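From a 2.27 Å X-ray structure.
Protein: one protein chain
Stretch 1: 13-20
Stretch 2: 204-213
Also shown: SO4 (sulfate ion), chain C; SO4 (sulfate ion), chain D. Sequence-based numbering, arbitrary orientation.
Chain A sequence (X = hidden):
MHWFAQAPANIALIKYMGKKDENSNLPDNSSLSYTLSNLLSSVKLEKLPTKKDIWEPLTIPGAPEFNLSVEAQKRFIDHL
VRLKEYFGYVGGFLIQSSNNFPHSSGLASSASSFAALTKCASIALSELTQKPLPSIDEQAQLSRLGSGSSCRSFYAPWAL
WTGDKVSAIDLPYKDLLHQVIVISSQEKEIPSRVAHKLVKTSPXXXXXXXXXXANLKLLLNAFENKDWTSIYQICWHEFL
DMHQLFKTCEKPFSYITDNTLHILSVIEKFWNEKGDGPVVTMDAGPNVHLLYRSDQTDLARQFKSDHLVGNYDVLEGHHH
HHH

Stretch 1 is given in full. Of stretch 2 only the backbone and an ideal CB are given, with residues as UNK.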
# COMPACT_ATOMS: atom_id res chain seq x y z
N LEU A 13 -9.95 16.09 6.06
CA LEU A 13 -10.22 16.35 7.47
C LEU A 13 -8.91 16.03 8.22
O LEU A 13 -8.56 16.70 9.20
CB LEU A 13 -11.37 15.46 7.97
CG LEU A 13 -12.79 15.99 7.74
CD1 LEU A 13 -12.94 16.49 6.32
CD2 LEU A 13 -13.82 14.91 8.03
N ILE A 14 -8.20 14.99 7.76
CA ILE A 14 -6.89 14.60 8.30
C ILE A 14 -5.97 14.87 7.09
O ILE A 14 -6.20 14.35 6.00
CB ILE A 14 -6.84 13.10 8.67
CG1 ILE A 14 -7.88 12.80 9.76
CG2 ILE A 14 -5.45 12.74 9.17
CD1 ILE A 14 -7.61 13.49 11.09
N LYS A 15 -4.94 15.68 7.30
CA LYS A 15 -4.05 16.08 6.20
C LYS A 15 -2.89 15.18 5.79
O LYS A 15 -2.15 14.69 6.63
CB LYS A 15 -3.46 17.47 6.49
CG LYS A 15 -4.42 18.51 7.07
CD LYS A 15 -5.51 18.88 6.10
CE LYS A 15 -6.37 20.01 6.66
NZ LYS A 15 -7.50 20.36 5.74
N TYR A 16 -2.73 15.00 4.49
CA TYR A 16 -1.63 14.24 3.92
C TYR A 16 -0.46 15.22 3.96
O TYR A 16 0.61 14.91 4.46
CB TYR A 16 -1.95 13.85 2.48
CG TYR A 16 -0.72 13.61 1.62
CD1 TYR A 16 0.30 12.75 2.04
CD2 TYR A 16 -0.60 14.23 0.38
CE1 TYR A 16 1.42 12.53 1.24
CE2 TYR A 16 0.51 14.01 -0.43
CZ TYR A 16 1.52 13.17 0.00
OH TYR A 16 2.62 13.00 -0.79
N MSE A 17 -0.69 16.41 3.42
CA MSE A 17 0.28 17.50 3.41
C MSE A 17 1.55 17.29 2.59
O MSE A 17 2.54 18.01 2.76
CB MSE A 17 0.67 17.85 4.85
CG MSE A 17 1.13 19.28 5.03
SE MSE A 17 1.78 19.61 6.82
CE MSE A 17 0.37 18.74 7.78
N GLY A 18 1.54 16.30 1.71
CA GLY A 18 2.71 16.05 0.90
C GLY A 18 3.88 15.49 1.69
O GLY A 18 5.00 15.44 1.19
N LYS A 19 3.62 15.08 2.92
CA LYS A 19 4.67 14.50 3.75
C LYS A 19 4.75 13.04 3.32
O LYS A 19 3.88 12.23 3.64
CB LYS A 19 4.29 14.62 5.23
CG LYS A 19 5.44 14.36 6.19
CD LYS A 19 5.11 14.81 7.61
CE LYS A 19 6.15 14.30 8.59
NZ LYS A 19 6.24 12.80 8.58
N LYS A 20 5.81 12.70 2.58
CA LYS A 20 5.96 11.33 2.09
C LYS A 20 7.40 10.84 2.13
O LYS A 20 8.33 11.64 2.24
CB LYS A 20 5.44 11.26 0.65
CG LYS A 20 6.18 12.20 -0.30
CD LYS A 20 5.60 12.16 -1.71
CE LYS A 20 6.39 13.07 -2.64
NZ LYS A 20 5.79 13.14 -4.01
N UNK A 204 8.07 21.05 14.94
CA UNK A 204 6.95 20.13 15.13
C UNK A 204 6.70 19.24 13.92
O UNK A 204 5.85 18.35 13.97
CB UNK A 204 5.68 20.92 15.45
N UNK A 205 7.44 19.47 12.85
CA UNK A 205 7.26 18.68 11.63
C UNK A 205 7.58 17.21 11.85
O UNK A 205 6.82 16.33 11.46
CB UNK A 205 8.14 19.24 10.51
N UNK A 206 8.72 16.95 12.47
CA UNK A 206 9.19 15.60 12.77
C UNK A 206 8.13 14.71 13.41
O UNK A 206 8.04 13.52 13.11
CB UNK A 206 10.41 15.68 13.69
N UNK A 207 7.34 15.29 14.31
CA UNK A 207 6.30 14.57 15.03
C UNK A 207 4.88 14.76 14.47
O UNK A 207 3.90 14.29 15.05
CB UNK A 207 6.32 15.01 16.50
N UNK A 208 4.78 15.45 13.34
CA UNK A 208 3.50 15.73 12.68
C UNK A 208 2.65 14.50 12.31
O UNK A 208 1.43 14.49 12.53
CB UNK A 208 3.78 16.53 11.41
N UNK A 209 3.27 13.47 11.76
CA UNK A 209 2.53 12.28 11.37
C UNK A 209 1.98 11.51 12.57
O UNK A 209 0.91 10.92 12.50
CB UNK A 209 3.43 11.36 10.54
N UNK A 210 2.72 11.52 13.68
CA UNK A 210 2.24 10.83 14.88
C UNK A 210 0.93 11.46 15.32
O UNK A 210 -0.02 10.76 15.66
CB UNK A 210 3.27 10.89 16.01
N UNK A 211 0.88 12.79 15.32
CA UNK A 211 -0.33 13.50 15.72
C UNK A 211 -1.48 13.24 14.75
O UNK A 211 -2.63 13.06 15.16
CB UNK A 211 -0.05 15.00 15.81
N UNK A 212 -1.17 13.22 13.45
CA UNK A 212 -2.18 12.98 12.42
C UNK A 212 -2.83 11.61 12.58
O UNK A 212 -4.04 11.46 12.40
CB UNK A 212 -1.56 13.10 11.03
N UNK A 213 -2.01 10.61 12.89
CA UNK A 213 -2.52 9.25 13.07
C UNK A 213 -3.37 9.20 14.33
O UNK A 213 -4.43 8.57 14.35
CB UNK A 213 -1.38 8.24 13.15
S SO4 C . -4.12 17.27 1.83
O1 SO4 C . -4.47 16.15 2.72
O2 SO4 C . -4.55 16.92 0.47
O3 SO4 C . -4.82 18.48 2.29
O4 SO4 C . -2.68 17.52 1.82
S SO4 D . 2.81 15.17 -3.69
O1 SO4 D . 2.72 13.76 -3.31
O2 SO4 D . 1.89 15.46 -4.81
O3 SO4 D . 2.45 16.01 -2.54
O4 SO4 D . 4.19 15.49 -4.11

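Position 204 lies out of reach of stretch 1, with nothing of that stretch within 5.5 Å of its ideal CB. The contact sets no rule here, and as far as stretch 1 is concerned, almost any side chain would do; the residue is Phe204.

At 205 the CA-to-CB bond points sideways, and again nothing lies close to the CB. The long aliphatic arm of Lys19 does rise toward this part of the chain, so a side chain must be long to meet it: an aromatic, a methionine or a glutamate could all serve. The residue is Tyr205. With chi1 in t its ring reaches back until Lys19 CE sits over one face, 4.0 Å from the ring centroid, while the hydroxyl OH comes within 3.4 Å of Lys19 CG. The ammonium is too distant for more than a weak cation-pi attraction, so the CH-pi packing is the clearer contact.

Positions 206 and 207 point away, leaving a wide choice. Glu206 is exposed. Position 207 directly precedes the helix, where serine, threonine, aspartate or asparagine are common; Thr207 makes no capping bond, but its OG1 donates to Phe204 O (3.2 Å).

Position 208 points toward stretch 1, its ideal CB 4.3 Å from Lys19 CE and 5.4 Å from Met17 CE. Beyond lie the carbonyl of Lys15 and the selenomethionine methyl. A medium apolar chain could pack here, while a long donor could also reach the carbonyl. Arg208 does both: its CG packs 4.2 Å from Lys19 CD, and its NH2 gives a weak hydrogen bond to Lys15 O (3.5 Å). Its NE makes a tight contact with Met17 CE, at 3.1 Å. Water 1 adds a link, lying 3.0 Å from Tyr16 O and weakly accepting from Arg208 NE (3.4 Å).

At 209 the CB points sideways, yet it stands 3.7 Å from Lys19 NZ. So near an ammonium, a short acceptor suits: serine, threonine, asparagine or aspartate. Ser209, with chi1 in m, accepts a 2.7 Å hydrogen bond at OG from Lys19 NZ.

Positions 210 and 211 are out of reach and tolerant. Glu210 is exposed, whereas Arg211 turns back along its own stretch, its NH2 donating to Phe204 O (3.0 Å) and its NH1 to Thr207 OG1 (2.6 Å).

At 212 the CB points toward stretch 1, 4.3 Å from Ile14 CG2 and 4.7 Å from Lys15 O, and the CA of Ile14 is 6.5 Å from its own. Such a close approach favours a small side chain, alanine or serine. Ala212 fills it with a methyl against Ile14 CG2.

Position 213 points away, so stretch 1 sets no demand and polar or charged helix formers would serve; Glu213 finds its partners elsewhere in the structure.

Stretch 2 (204-213) FYETRSERAE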
# COMPACT_ATOMS: atom_id res chain seq x y z
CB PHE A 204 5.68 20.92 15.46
CG PHE A 204 5.86 21.91 16.58
CD1 PHE A 204 6.37 21.51 17.81
CD2 PHE A 204 5.49 23.24 16.41
CE1 PHE A 204 6.52 22.44 18.86
CE2 PHE A 204 5.64 24.17 17.44
CZ PHE A 204 6.15 23.77 18.67
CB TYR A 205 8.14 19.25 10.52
CG TYR A 205 8.17 18.42 9.26
CD1 TYR A 205 9.08 17.38 9.11
CD2 TYR A 205 7.29 18.68 8.21
CE1 TYR A 205 9.12 16.62 7.96
CE2 TYR A 205 7.31 17.92 7.05
CZ TYR A 205 8.23 16.89 6.93
OH TYR A 205 8.27 16.12 5.79
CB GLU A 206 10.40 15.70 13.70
CG GLU A 206 10.10 16.56 14.94
CD GLU A 206 11.33 16.82 15.80
OE1 GLU A 206 11.85 15.85 16.39
OE2 GLU A 206 11.77 17.99 15.87
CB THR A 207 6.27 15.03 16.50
OG1 THR A 207 6.09 16.45 16.54
CG2 THR A 207 7.60 14.67 17.20
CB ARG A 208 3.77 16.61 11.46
CG ARG A 208 2.64 16.74 10.47
CD ARG A 208 1.33 17.19 11.10
NE ARG A 208 0.24 16.84 10.20
CZ ARG A 208 -1.03 16.70 10.57
NH1 ARG A 208 -1.40 16.87 11.83
NH2 ARG A 208 -1.93 16.34 9.66
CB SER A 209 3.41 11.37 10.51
OG SER A 209 3.74 12.01 9.29
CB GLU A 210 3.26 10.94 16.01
CG GLU A 210 4.42 9.97 15.92
CD GLU A 210 5.67 10.49 16.60
OE1 GLU A 210 5.56 11.03 17.73
OE2 GLU A 210 6.76 10.36 16.02
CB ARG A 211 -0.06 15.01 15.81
CG ARG A 211 0.92 15.41 16.91
CD ARG A 211 0.87 16.91 17.18
NE ARG A 211 1.34 17.70 16.04
CZ ARG A 211 2.61 17.79 15.66
NH1 ARG A 211 3.55 17.14 16.33
NH2 ARG A 211 2.95 18.54 14.61
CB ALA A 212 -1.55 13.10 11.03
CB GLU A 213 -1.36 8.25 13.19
CG GLU A 213 -0.62 7.95 11.89
CD GLU A 213 -1.51 7.29 10.83
OE1 GLU A 213 -2.42 6.52 11.21
OE2 GLU A 213 -1.28 7.51 9.63
O HOH W 1 1.13 15.26 7.37
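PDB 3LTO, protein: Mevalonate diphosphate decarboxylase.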